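Local coordinates for protein ribonucleoside-diphosphate reductase (Pseudomonas aeruginosa, PDB 5IM3) that probably reduces ribonucleoside diphosphates to the deoxyribonucleotides needed for DNA synthesis, and binds the allosteric effector dATP in an N-terminal ATP cone, at residues T54-A59 against Q115-D120; A59-T64 against S68-D73; I101-E106 against I123-R128. One frame throughout, in Å; residues are numbered along the deposited sequence.

Interaction 1: residues T54-A59 against Q115-D120. With DTP (2'-deoxyadenosine 5'-triphosphate), chain D.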
loop_
_atom_site.group_PDB
_atom_site.type_symbol
_atom_site.label_atom_id
_atom_site.label_comp_id
_atom_site.label_asym_id
_atom_site.label_seq_id
_atom_site.Cartn_x
_atom_site.Cartn_y
_atom_site.Cartn_z
ATOM N N THR A 54 -57.269 22.703 9.874
ATOM C CA THR A 54 -58.445 22.649 9.011
ATOM C C THR A 54 -58.775 24.026 8.445
ATOM O O THR A 54 -59.161 24.148 7.277
ATOM C CB THR A 54 -59.640 22.085 9.780
ATOM O OG1 THR A 54 -59.302 20.802 10.317
ATOM C CG2 THR A 54 -60.850 21.940 8.863
ATOM N N LYS A 55 -58.634 25.075 9.261
ATOM C CA LYS A 55 -58.831 26.432 8.761
ATOM C C LYS A 55 -57.942 26.704 7.555
ATOM O O LYS A 55 -58.383 27.308 6.570
ATOM C CB LYS A 55 -58.543 27.457 9.859
ATOM C CG LYS A 55 -59.501 27.449 11.045
ATOM C CD LYS A 55 -59.249 28.671 11.929
ATOM C CE LYS A 55 -59.895 28.557 13.306
ATOM N NZ LYS A 55 -58.961 28.959 14.409
ATOM N N ALA A 56 -56.683 26.263 7.613
ATOM C CA ALA A 56 -55.744 26.553 6.534
ATOM C C ALA A 56 -56.086 25.783 5.266
ATOM O O ALA A 56 -55.869 26.289 4.159
ATOM C CB ALA A 56 -54.316 26.233 6.980
ATOM N N PHE A 57 -56.612 24.564 5.396
ATOM C CA PHE A 57 -57.047 23.832 4.211
ATOM C C PHE A 57 -58.260 24.499 3.578
ATOM O O PHE A 57 -58.319 24.660 2.354
ATOM C CB PHE A 57 -57.357 22.380 4.568
ATOM C CG PHE A 57 -56.157 21.474 4.524
ATOM C CD1 PHE A 57 -55.771 20.875 3.337
ATOM C CD2 PHE A 57 -55.423 21.217 5.670
ATOM C CE1 PHE A 57 -54.671 20.041 3.292
ATOM C CE2 PHE A 57 -54.320 20.384 5.631
ATOM C CZ PHE A 57 -53.943 19.796 4.443
ATOM N N LEU A 58 -59.233 24.905 4.396
ATOM C CA LEU A 58 -60.426 25.555 3.873
ATOM C C LEU A 58 -60.150 26.951 3.340
ATOM O O LEU A 58 -61.005 27.507 2.645
ATOM C CB LEU A 58 -61.503 25.618 4.957
ATOM C CG LEU A 58 -62.257 24.309 5.188
ATOM C CD1 LEU A 58 -63.077 24.387 6.467
ATOM C CD2 LEU A 58 -63.150 23.978 3.993
ATOM N N ALA A 59 -58.984 27.523 3.636
ATOM C CA ALA A 59 -58.657 28.844 3.113
ATOM C C ALA A 59 -58.159 28.760 1.676
ATOM O O ALA A 59 -58.551 29.571 0.832
ATOM C CB ALA A 59 -57.610 29.514 4.002
ATOM N N GLN A 115 -47.433 22.323 0.072
ATOM C CA GLN A 115 -46.769 23.599 -0.169
ATOM C C GLN A 115 -47.744 24.766 -0.087
ATOM O O GLN A 115 -47.434 25.795 0.523
ATOM C CB GLN A 115 -46.072 23.580 -1.530
ATOM C CG GLN A 115 -45.120 24.748 -1.759
ATOM C CD GLN A 115 -45.665 25.777 -2.732
ATOM O OE1 GLN A 115 -46.456 25.454 -3.617
ATOM N NE2 GLN A 115 -45.241 27.027 -2.571
ATOM N N LYS A 116 -48.926 24.631 -0.696
ATOM C CA LYS A 116 -49.865 25.746 -0.745
ATOM C C LYS A 116 -50.547 25.967 0.600
ATOM O O LYS A 116 -50.832 27.109 0.976
ATOM C CB LYS A 116 -50.904 25.511 -1.840
ATOM C CG LYS A 116 -50.304 25.375 -3.230
ATOM C CD LYS A 116 -51.372 25.104 -4.284
ATOM C CE LYS A 116 -50.755 24.917 -5.664
ATOM N NZ LYS A 116 -51.785 24.676 -6.715
ATOM N N VAL A 117 -50.828 24.892 1.337
ATOM C CA VAL A 117 -51.454 25.056 2.645
ATOM C C VAL A 117 -50.429 25.521 3.670
ATOM O O VAL A 117 -50.729 26.361 4.526
ATOM C CB VAL A 117 -52.139 23.749 3.089
ATOM C CG1 VAL A 117 -52.865 23.957 4.414
ATOM C CG2 VAL A 117 -53.116 23.262 2.032
ATOM N N ALA A 118 -49.205 24.990 3.599
ATOM C CA ALA A 118 -48.171 25.391 4.546
ATOM C C ALA A 118 -47.848 26.873 4.409
ATOM O O ALA A 118 -47.750 27.592 5.410
ATOM C CB ALA A 118 -46.915 24.546 4.346
ATOM N N ARG A 119 -47.682 27.352 3.174
ATOM C CA ARG A 119 -47.274 28.739 2.979
ATOM C C ARG A 119 -48.385 29.703 3.377
ATOM O O ARG A 119 -48.113 30.784 3.912
ATOM C CB ARG A 119 -46.845 28.972 1.529
ATOM C CG ARG A 119 -47.975 29.275 0.562
ATOM C CD ARG A 119 -47.478 29.267 -0.878
ATOM N NE ARG A 119 -46.264 30.061 -1.061
ATOM C CZ ARG A 119 -46.243 31.377 -1.261
ATOM N NH1 ARG A 119 -47.375 32.070 -1.300
ATOM N NH2 ARG A 119 -45.083 32.006 -1.415
ATOM N N ASP A 120 -49.642 29.337 3.130
ATOM C CA ASP A 120 -50.734 30.196 3.572
ATOM C C ASP A 120 -50.906 30.123 5.082
ATOM O O ASP A 120 -51.367 31.090 5.701
ATOM C CB ASP A 120 -52.026 29.821 2.847
ATOM C CG ASP A 120 -52.019 30.267 1.397
ATOM O OD1 ASP A 120 -51.781 31.468 1.154
ATOM O OD2 ASP A 120 -52.226 29.420 0.501
HETATM P PG DTP D . -54.361 35.406 16.953
HETATM O O1G DTP D . -55.084 34.400 17.702
HETATM O O2G DTP D . -55.234 36.264 16.095
HETATM O O3G DTP D . -53.491 36.275 17.810
HETATM P PB DTP D . -53.223 33.172 15.482
HETATM O O1B DTP D . -53.341 32.251 16.625
HETATM O O2B DTP D . -51.909 32.938 14.754
HETATM O O3B DTP D . -53.349 34.685 15.961
HETATM P PA DTP D . -55.933 32.467 14.788
HETATM O O1A DTP D . -56.887 33.128 13.874
HETATM O O2A DTP D . -56.296 32.703 16.263
HETATM O O3A DTP D . -54.457 32.985 14.499
HETATM O "O5'" DTP D . -55.778 30.918 14.569
HETATM C "C5'" DTP D . -55.755 30.392 13.233
HETATM C "C4'" DTP D . -54.519 29.565 12.973
HETATM O "O4'" DTP D . -54.817 28.592 11.950
HETATM C "C3'" DTP D . -53.301 30.361 12.482
HETATM O "O3'" DTP D . -52.177 30.135 13.334
HETATM C "C2'" DTP D . -53.019 29.811 11.083
HETATM C "C1'" DTP D . -54.259 29.013 10.723
HETATM N N9 DTP D . -55.271 29.745 9.964
HETATM C C8 DTP D . -56.476 30.237 10.387
HETATM N N7 DTP D . -57.135 30.901 9.468
HETATM C C5 DTP D . -56.305 30.839 8.359
HETATM C C6 DTP D . -56.425 31.352 7.054
HETATM N N6 DTP D . -57.438 32.120 6.648
HETATM N N1 DTP D . -55.431 31.084 6.182
HETATM C C2 DTP D . -54.387 30.362 6.599
HETATM N N3 DTP D . -54.155 29.844 7.805
HETATM C C4 DTP D . -55.157 30.120 8.648
#
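Val117 lays its isopropyl group over one face of the Phe57 ring. CG1 stands nearly on the ring normal, 4.0 Å from the centroid of Phe57 and 11° off the perpendicular, a CH-pi contact. CG2 lies over the same face, displaced toward the CD1-CE1 bond, with Val117 CG2 3.8 Å from Phe57 CE1. With CG1 anti to the backbone N (chi1 -176°), that branch of Val117 points at Ala56 and the middle of the Phe57 ring. Phe57 starts out from its backbone away from helix 115-138, and its ring returns to meet the valine with the two side chains crossing at about a right angle. CG1 also touches the methyl of Ala56, 3.7 Å from Ala56 CB to Val117 CG1. This is helix-helix packing inside the N-terminal ATP cone, and one side of it borders a bound dATP. Ala56 CB is also 3.7 Å from N3 of that adenine, and Ala59 CB is 3.5 Å from its N1. Lys55 runs its aliphatic chain along the imidazole side of the base, with Lys55 CB 3.5 Å from C8. Beyond Phe57, Ile71 and Val75 of helix 69-88 and Leu109 of helix 98-111 continue the apolar packing.

Interaction 2: residues A59-T64 against S68-D73; sequences AVEGGT and SSRIHD. With DTP (2'-deoxyadenosine 5'-triphosphate), chain D.
Arg70 NH1 reaches Glu61 OE2 at 3.1 Å along an almost straight N-H...O line of 175°. Beside it, Arg70 NH2 meets Glu61 OE1 at 3.2 Å, so the guanidinium grips the carboxylate end-on, one nitrogen to each oxygen. Both oxygens offer their syn lone pairs, and the two flat groups are nearly coplanar, 19° apart. The partners come from opposite directions. Glu61, the first residue to leave helical geometry after helix 46-60, extends beyond CG toward helix 69-88, while Arg70 comes back from the first turn of that helix. Its chain leaves with CG anti to the backbone N and bends at chi3 (56°), which swings the guanidinium round to face the acid. Ile71, from the same helix as Arg70, approaches Glu61 from the opposite direction, its CD1 3.6 Å from Glu61 OE2, and its CG1 sits above one face of the Arg70 guanidinium, toward the rim. The pair bridges the two sides of the connection between helices 46-60 and 69-88 of the ATP cone, with Ser68 at the N-cap position of the second helix. The strongest polar partner of Arg70 lies across the subunit boundary, where its NE forms a salt bridge with Asp826 of the second subunit. With one acid at its end and another at NE, the guanidinium is fixed in rotation, and its positive charge is probably well balanced where the cone meets the neighbouring chain.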
loop_
_atom_site.group_PDB
_atom_site.type_symbol
_atom_site.label_atom_id
_atom_site.label_comp_id
_atom_site.label_asym_id
_atom_site.label_seq_id
_atom_site.Cartn_x
_atom_site.Cartn_y
_atom_site.Cartn_z
ATOM N N ALA A 59 -58.984 27.523 3.636
ATOM C CA ALA A 59 -58.657 28.844 3.113
ATOM C C ALA A 59 -58.159 28.760 1.676
ATOM O O ALA A 59 -58.551 29.571 0.832
ATOM C CB ALA A 59 -57.610 29.514 4.002
ATOM N N VAL A 60 -57.306 27.780 1.379
ATOM C CA VAL A 60 -56.767 27.661 0.031
ATOM C C VAL A 60 -57.765 26.968 -0.888
ATOM O O VAL A 60 -57.847 27.297 -2.076
ATOM C CB VAL A 60 -55.418 26.924 0.065
ATOM C CG1 VAL A 60 -54.502 27.560 1.105
ATOM C CG2 VAL A 60 -55.610 25.448 0.354
ATOM N N GLU A 61 -58.527 26.009 -0.370
ATOM C CA GLU A 61 -59.611 25.391 -1.110
ATOM C C GLU A 61 -60.919 26.090 -0.746
ATOM O O GLU A 61 -60.955 27.013 0.071
ATOM C CB GLU A 61 -59.671 23.887 -0.826
ATOM C CG GLU A 61 -58.322 23.187 -0.988
ATOM C CD GLU A 61 -58.429 21.669 -1.037
ATOM O OE1 GLU A 61 -59.318 21.148 -1.747
ATOM O OE2 GLU A 61 -57.614 20.996 -0.366
ATOM N N GLY A 62 -62.004 25.655 -1.364
ATOM C CA GLY A 62 -63.294 26.273 -1.144
ATOM C C GLY A 62 -63.967 25.753 0.110
ATOM O O GLY A 62 -63.346 25.138 0.981
ATOM N N GLY A 63 -65.270 26.033 0.205
ATOM C CA GLY A 63 -66.095 25.406 1.221
ATOM C C GLY A 63 -66.537 24.006 0.865
ATOM O O GLY A 63 -66.939 23.248 1.752
ATOM N N THR A 64 -66.471 23.645 -0.420
ATOM C CA THR A 64 -66.777 22.283 -0.838
ATOM C C THR A 64 -65.847 21.268 -0.183
ATOM O O THR A 64 -66.177 20.078 -0.135
ATOM C CB THR A 64 -66.699 22.184 -2.366
ATOM O OG1 THR A 64 -67.590 23.145 -2.953
ATOM C CG2 THR A 64 -67.084 20.786 -2.859
ATOM N N SER A 68 -64.923 16.396 3.684
ATOM C CA SER A 68 -63.998 15.643 2.846
ATOM C C SER A 68 -63.254 14.656 3.727
ATOM O O SER A 68 -62.516 15.063 4.630
ATOM C CB SER A 68 -63.011 16.571 2.130
ATOM O OG SER A 68 -62.279 15.870 1.136
ATOM N N SER A 69 -63.458 13.360 3.471
ATOM C CA SER A 69 -62.675 12.340 4.157
ATOM C C SER A 69 -61.184 12.598 3.992
ATOM O O SER A 69 -60.395 12.288 4.891
ATOM C CB SER A 69 -63.035 10.954 3.623
ATOM O OG SER A 69 -62.625 10.813 2.273
ATOM N N ARG A 70 -60.784 13.174 2.857
ATOM C CA ARG A 70 -59.374 13.456 2.607
ATOM C C ARG A 70 -58.825 14.448 3.625
ATOM O O ARG A 70 -57.886 14.143 4.370
ATOM C CB ARG A 70 -59.203 13.990 1.184
ATOM C CG ARG A 70 -57.841 14.612 0.905
ATOM C CD ARG A 70 -57.735 15.055 -0.540
ATOM N NE ARG A 70 -58.808 15.977 -0.909
ATOM C CZ ARG A 70 -58.720 17.303 -0.851
ATOM N NH1 ARG A 70 -57.605 17.891 -0.436
ATOM N NH2 ARG A 70 -59.758 18.048 -1.212
ATOM N N ILE A 71 -59.396 15.655 3.659
ATOM C CA ILE A 71 -58.930 16.683 4.591
ATOM C C ILE A 71 -58.888 16.117 6.003
ATOM O O ILE A 71 -57.850 16.119 6.674
ATOM C CB ILE A 71 -59.838 17.925 4.531
ATOM C CG1 ILE A 71 -59.976 18.458 3.095
ATOM C CG2 ILE A 71 -59.301 19.011 5.458
ATOM C CD1 ILE A 71 -58.716 19.068 2.528
ATOM N N HIS A 72 -60.032 15.614 6.461
ATOM C CA HIS A 72 -60.155 15.111 7.823
ATOM C C HIS A 72 -59.136 14.015 8.109
ATOM O O HIS A 72 -58.520 13.995 9.182
ATOM C CB HIS A 72 -61.586 14.619 8.026
ATOM C CG HIS A 72 -61.768 13.708 9.195
ATOM N ND1 HIS A 72 -61.759 12.335 9.074
ATOM C CD2 HIS A 72 -62.008 13.970 10.502
ATOM C CE1 HIS A 72 -61.969 11.791 10.258
ATOM N NE2 HIS A 72 -62.126 12.761 11.141
ATOM N N ASP A 73 -58.937 13.099 7.159
ATOM C CA ASP A 73 -57.923 12.065 7.334
ATOM C C ASP A 73 -56.526 12.671 7.405
ATOM O O ASP A 73 -55.697 12.250 8.219
ATOM C CB ASP A 73 -58.008 11.050 6.193
ATOM C CG ASP A 73 -57.326 9.738 6.522
ATOM O OD1 ASP A 73 -57.235 9.398 7.721
ATOM O OD2 ASP A 73 -56.893 9.041 5.580
HETATM P PG DTP D . -54.361 35.406 16.953
HETATM O O1G DTP D . -55.084 34.400 17.702
HETATM O O2G DTP D . -55.234 36.264 16.095
HETATM O O3G DTP D . -53.491 36.275 17.810
HETATM P PB DTP D . -53.223 33.172 15.482
HETATM O O1B DTP D . -53.341 32.251 16.625
HETATM O O2B DTP D . -51.909 32.938 14.754
HETATM O O3B DTP D . -53.349 34.685 15.961
HETATM P PA DTP D . -55.933 32.467 14.788
HETATM O O1A DTP D . -56.887 33.128 13.874
HETATM O O2A DTP D . -56.296 32.703 16.263
HETATM O O3A DTP D . -54.457 32.985 14.499
HETATM O "O5'" DTP D . -55.778 30.918 14.569
HETATM C "C5'" DTP D . -55.755 30.392 13.233
HETATM C "C4'" DTP D . -54.519 29.565 12.973
HETATM O "O4'" DTP D . -54.817 28.592 11.950
HETATM C "C3'" DTP D . -53.301 30.361 12.482
HETATM O "O3'" DTP D . -52.177 30.135 13.334
HETATM C "C2'" DTP D . -53.019 29.811 11.083
HETATM C "C1'" DTP D . -54.259 29.013 10.723
HETATM N N9 DTP D . -55.271 29.745 9.964
HETATM C C8 DTP D . -56.476 30.237 10.387
HETATM N N7 DTP D . -57.135 30.901 9.468
HETATM C C5 DTP D . -56.305 30.839 8.359
HETATM C C6 DTP D . -56.425 31.352 7.054
HETATM N N6 DTP D . -57.438 32.120 6.648
HETATM N N1 DTP D . -55.431 31.084 6.182
HETATM C C2 DTP D . -54.387 30.362 6.599
HETATM N N3 DTP D . -54.155 29.844 7.805
HETATM C C4 DTP D . -55.157 30.120 8.648
#

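Interaction 3: residues I101-E106 against I123-R128. With DTP (2'-deoxyadenosine 5'-triphosphate), chain D; DTP (2'-deoxyadenosine 5'-triphosphate), chain C.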
loop_
_atom_site.group_PDB
_atom_site.type_symbol
_atom_site.label_atom_id
_atom_site.label_comp_id
_atom_site.label_asym_id
_atom_site.label_seq_id
_atom_site.Cartn_x
_atom_site.Cartn_y
_atom_site.Cartn_z
ATOM N N ILE A 101 -45.737 25.111 19.369
ATOM C CA ILE A 101 -46.701 24.256 18.687
ATOM C C ILE A 101 -46.920 24.730 17.257
ATOM O O ILE A 101 -46.973 23.920 16.323
ATOM C CB ILE A 101 -48.021 24.224 19.480
ATOM C CG1 ILE A 101 -47.743 23.821 20.933
ATOM C CG2 ILE A 101 -49.024 23.277 18.809
ATOM C CD1 ILE A 101 -48.927 23.913 21.821
ATOM N N GLN A 102 -47.067 26.044 17.067
ATOM C CA GLN A 102 -47.226 26.592 15.724
ATOM C C GLN A 102 -46.080 26.158 14.819
ATOM O O GLN A 102 -46.293 25.827 13.647
ATOM C CB GLN A 102 -47.308 28.119 15.789
ATOM C CG GLN A 102 -48.589 28.665 16.409
ATOM C CD GLN A 102 -49.751 28.675 15.434
ATOM O OE1 GLN A 102 -50.179 27.627 14.945
ATOM N NE2 GLN A 102 -50.268 29.864 15.142
ATOM N N ASP A 103 -44.855 26.147 15.349
ATOM C CA ASP A 103 -43.706 25.739 14.549
ATOM C C ASP A 103 -43.797 24.271 14.155
ATOM O O ASP A 103 -43.487 23.908 13.015
ATOM C CB ASP A 103 -42.411 26.007 15.316
ATOM C CG ASP A 103 -41.994 27.467 15.268
ATOM O OD1 ASP A 103 -42.812 28.310 14.843
ATOM O OD2 ASP A 103 -40.846 27.770 15.658
ATOM N N GLN A 104 -44.223 23.408 15.084
ATOM C CA GLN A 104 -44.341 21.989 14.766
ATOM C C GLN A 104 -45.507 21.719 13.824
ATOM O O GLN A 104 -45.459 20.761 13.045
ATOM C CB GLN A 104 -44.487 21.173 16.050
ATOM C CG GLN A 104 -43.208 21.095 16.874
ATOM C CD GLN A 104 -42.095 20.349 16.160
ATOM O OE1 GLN A 104 -42.340 19.376 15.448
ATOM N NE2 GLN A 104 -40.861 20.809 16.343
ATOM N N VAL A 105 -46.555 22.544 13.873
ATOM C CA VAL A 105 -47.648 22.410 12.915
ATOM C C VAL A 105 -47.152 22.719 11.508
ATOM O O VAL A 105 -47.423 21.973 10.560
ATOM C CB VAL A 105 -48.828 23.317 13.313
ATOM C CG1 VAL A 105 -49.824 23.456 12.160
ATOM C CG2 VAL A 105 -49.525 22.763 14.550
ATOM N N GLU A 106 -46.425 23.828 11.351
ATOM C CA GLU A 106 -45.842 24.147 10.053
ATOM C C GLU A 106 -44.925 23.028 9.584
ATOM O O GLU A 106 -44.918 22.676 8.399
ATOM C CB GLU A 106 -45.069 25.465 10.121
ATOM C CG GLU A 106 -45.937 26.704 10.309
ATOM C CD GLU A 106 -45.122 27.990 10.370
ATOM O OE1 GLU A 106 -43.872 27.916 10.327
ATOM O OE2 GLU A 106 -45.733 29.080 10.460
ATOM N N ILE A 123 -48.120 32.566 6.136
ATOM C CA ILE A 123 -48.490 33.947 5.834
ATOM C C ILE A 123 -49.506 34.459 6.847
ATOM O O ILE A 123 -49.322 35.519 7.459
ATOM C CB ILE A 123 -49.029 34.048 4.394
ATOM C CG1 ILE A 123 -47.881 33.878 3.393
ATOM C CG2 ILE A 123 -49.764 35.376 4.174
ATOM C CD1 ILE A 123 -48.340 33.635 1.963
ATOM N N TYR A 124 -50.599 33.717 7.026
ATOM C CA TYR A 124 -51.635 34.128 7.966
ATOM C C TYR A 124 -51.072 34.257 9.375
ATOM O O TYR A 124 -51.339 35.238 10.077
ATOM C CB TYR A 124 -52.790 33.125 7.935
ATOM C CG TYR A 124 -53.928 33.454 8.877
ATOM C CD1 TYR A 124 -53.875 33.089 10.218
ATOM C CD2 TYR A 124 -55.059 34.121 8.425
ATOM C CE1 TYR A 124 -54.910 33.383 11.079
ATOM C CE2 TYR A 124 -56.102 34.418 9.281
ATOM C CZ TYR A 124 -56.021 34.045 10.607
ATOM O OH TYR A 124 -57.051 34.336 11.470
ATOM N N ARG A 125 -50.286 33.271 9.807
ATOM C CA ARG A 125 -49.710 33.325 11.146
ATOM C C ARG A 125 -48.812 34.544 11.309
ATOM O O ARG A 125 -48.758 35.145 12.389
ATOM C CB ARG A 125 -48.924 32.047 11.433
ATOM C CG ARG A 125 -48.167 32.072 12.755
ATOM C CD ARG A 125 -47.209 30.912 12.853
ATOM N NE ARG A 125 -46.308 31.050 13.989
ATOM C CZ ARG A 125 -45.277 30.245 14.221
ATOM N NH1 ARG A 125 -45.015 29.240 13.392
ATOM N NH2 ARG A 125 -44.509 30.442 15.281
ATOM N N GLU A 126 -48.084 34.916 10.253
ATOM C CA GLU A 126 -47.205 36.075 10.350
ATOM C C GLU A 126 -48.012 37.365 10.360
ATOM O O GLU A 126 -47.655 38.321 11.057
ATOM C CB GLU A 126 -46.201 36.078 9.197
ATOM C CG GLU A 126 -45.018 37.013 9.417
ATOM C CD GLU A 126 -44.138 36.579 10.573
ATOM O OE1 GLU A 126 -44.156 35.376 10.919
ATOM O OE2 GLU A 126 -43.430 37.442 11.137
ATOM N N ALA A 127 -49.105 37.406 9.594
ATOM C CA ALA A 127 -49.972 38.580 9.602
ATOM C C ALA A 127 -50.496 38.862 11.001
ATOM O O ALA A 127 -50.547 40.020 11.432
ATOM C CB ALA A 127 -51.133 38.385 8.627
ATOM N N ARG A 128 -50.884 37.815 11.731
ATOM C CA ARG A 128 -51.384 38.001 13.085
ATOM C C ARG A 128 -50.274 38.231 14.095
ATOM O O ARG A 128 -50.540 38.783 15.168
ATOM C CB ARG A 128 -52.235 36.796 13.502
ATOM C CG ARG A 128 -53.532 36.661 12.712
ATOM C CD ARG A 128 -54.411 37.907 12.847
ATOM N NE ARG A 128 -55.547 37.899 11.933
ATOM C CZ ARG A 128 -55.532 38.403 10.700
ATOM N NH1 ARG A 128 -54.432 38.958 10.204
ATOM N NH2 ARG A 128 -56.630 38.351 9.957
HETATM P PG DTP D . -54.361 35.406 16.953
HETATM O O1G DTP D . -55.084 34.400 17.702
HETATM O O2G DTP D . -55.234 36.264 16.095
HETATM O O3G DTP D . -53.491 36.275 17.810
HETATM P PB DTP D . -53.223 33.172 15.482
HETATM O O1B DTP D . -53.341 32.251 16.625
HETATM O O2B DTP D . -51.909 32.938 14.754
HETATM O O3B DTP D . -53.349 34.685 15.961
HETATM P PA DTP D . -55.933 32.467 14.788
HETATM O O1A DTP D . -56.887 33.128 13.874
HETATM O O2A DTP D . -56.296 32.703 16.263
HETATM O O3A DTP D . -54.457 32.985 14.499
HETATM O "O5'" DTP D . -55.778 30.918 14.569
HETATM C "C5'" DTP D . -55.755 30.392 13.233
HETATM C "C4'" DTP D . -54.519 29.565 12.973
HETATM O "O4'" DTP D . -54.817 28.592 11.950
HETATM C "C3'" DTP D . -53.301 30.361 12.482
HETATM O "O3'" DTP D . -52.177 30.135 13.334
HETATM C "C2'" DTP D . -53.019 29.811 11.083
HETATM C "C1'" DTP D . -54.259 29.013 10.723
HETATM N N9 DTP D . -55.271 29.745 9.964
HETATM C C8 DTP D . -56.476 30.237 10.387
HETATM N N7 DTP D . -57.135 30.901 9.468
HETATM C C5 DTP D . -56.305 30.839 8.359
HETATM C C6 DTP D . -56.425 31.352 7.054
HETATM N N6 DTP D . -57.438 32.120 6.648
HETATM N N1 DTP D . -55.431 31.084 6.182
HETATM C C2 DTP D . -54.387 30.362 6.599
HETATM N N3 DTP D . -54.155 29.844 7.805
HETATM C C4 DTP D . -55.157 30.120 8.648
HETATM P PG DTP C . -56.978 32.518 20.356
HETATM O O1G DTP C . -58.277 31.841 20.575
HETATM O O2G DTP C . -56.497 32.425 18.896
HETATM O O3G DTP C . -57.006 33.982 20.748
HETATM P PB DTP C . -54.588 31.013 20.574
HETATM O O1B DTP C . -53.929 31.779 19.496
HETATM O O2B DTP C . -53.604 30.576 21.643
HETATM O O3B DTP C . -55.801 31.840 21.185
HETATM P PA DTP C . -55.739 29.657 18.382
HETATM O O1A DTP C . -56.848 28.701 18.204
HETATM O O2A DTP C . -55.985 31.038 17.767
HETATM O O3A DTP C . -55.352 29.785 19.919
HETATM O "O5'" DTP C . -54.398 29.110 17.834
HETATM C "C5'" DTP C . -54.038 27.813 18.317
HETATM C "C4'" DTP C . -52.602 27.492 18.007
HETATM O "O4'" DTP C . -51.934 27.102 19.222
HETATM C "C3'" DTP C . -52.442 26.294 17.083
HETATM O "O3'" DTP C . -51.187 26.312 16.401
HETATM C "C2'" DTP C . -52.525 25.124 18.054
HETATM C "C1'" DTP C . -52.022 25.690 19.378
HETATM N N9 DTP C . -52.888 25.399 20.519
HETATM C C8 DTP C . -53.998 26.077 20.946
HETATM N N7 DTP C . -54.618 25.510 21.954
HETATM C C5 DTP C . -53.857 24.380 22.211
HETATM C C6 DTP C . -53.984 23.350 23.161
HETATM N N6 DTP C . -55.033 23.229 23.984
HETATM N N1 DTP C . -53.031 22.393 23.175
HETATM C C2 DTP C . -52.037 22.462 22.283
HETATM N N3 DTP C . -51.837 23.364 21.322
HETATM C C4 DTP C . -52.782 24.305 21.342
#
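Gln102 lays its CB over the centre of the Arg125 guanidinium, 3.3 Å from Arg125 CZ, while the two side chains slide past each other. Arg125 is stretched out, CG anti to the backbone N (chi1 174°), and reaches across between segments 101-106 and 123-128, which run nearly antiparallel with axes 12.2 Å apart at closest approach. Arg125 NH1 and NH2 both hold one oxygen, Asp103 OD1, each at 2.8 Å and in the guanidinium plane. Arg125 NH1 also forms a salt bridge to Glu106 OE2 at 3.0 Å, weak as a hydrogen bond, and Glu99 takes NH2 in a further salt bridge. These ATP-cone helices also border two dATP molecules; Gln102 belongs to both pockets, and Ile101 packs on the adenine of one. Gln102 bends at chi2, and its NE2 donates to O3' of the other at 2.6 Å, nearly straight at 173°; Tyr121 bonds its OE1. Tyr124 lays one ring face against the adenine of that dATP, C5 over its centre, and bonds O1A through OH. Glu106 OE1 links the network to Arg119 and Gln115 of the second subunit. Asp103, Glu106 and Glu99 probably neutralise the charge of buried Arg125 and fix its extended chain.

How the interactions relate
Along the chain, helix 46-60 comes first and carries one side of both interaction 1 and interaction 2. Interaction 2 closes a short loop at once, joining the end of that helix to the start of helix 69-88. The larger loop of interaction 1, which runs on to helix 115-138, encloses it, and the two share Ala59 and touch where Phe57 meets Ile71. Interaction 3 opens on helix 98-111, within the span of interaction 1, and closes further along helix 115-138, so these two cross. Interactions 2 and 3 follow in series without touching. Together they tie together the four helices of one ATP cone, which binds two dATP and packs against the second subunit.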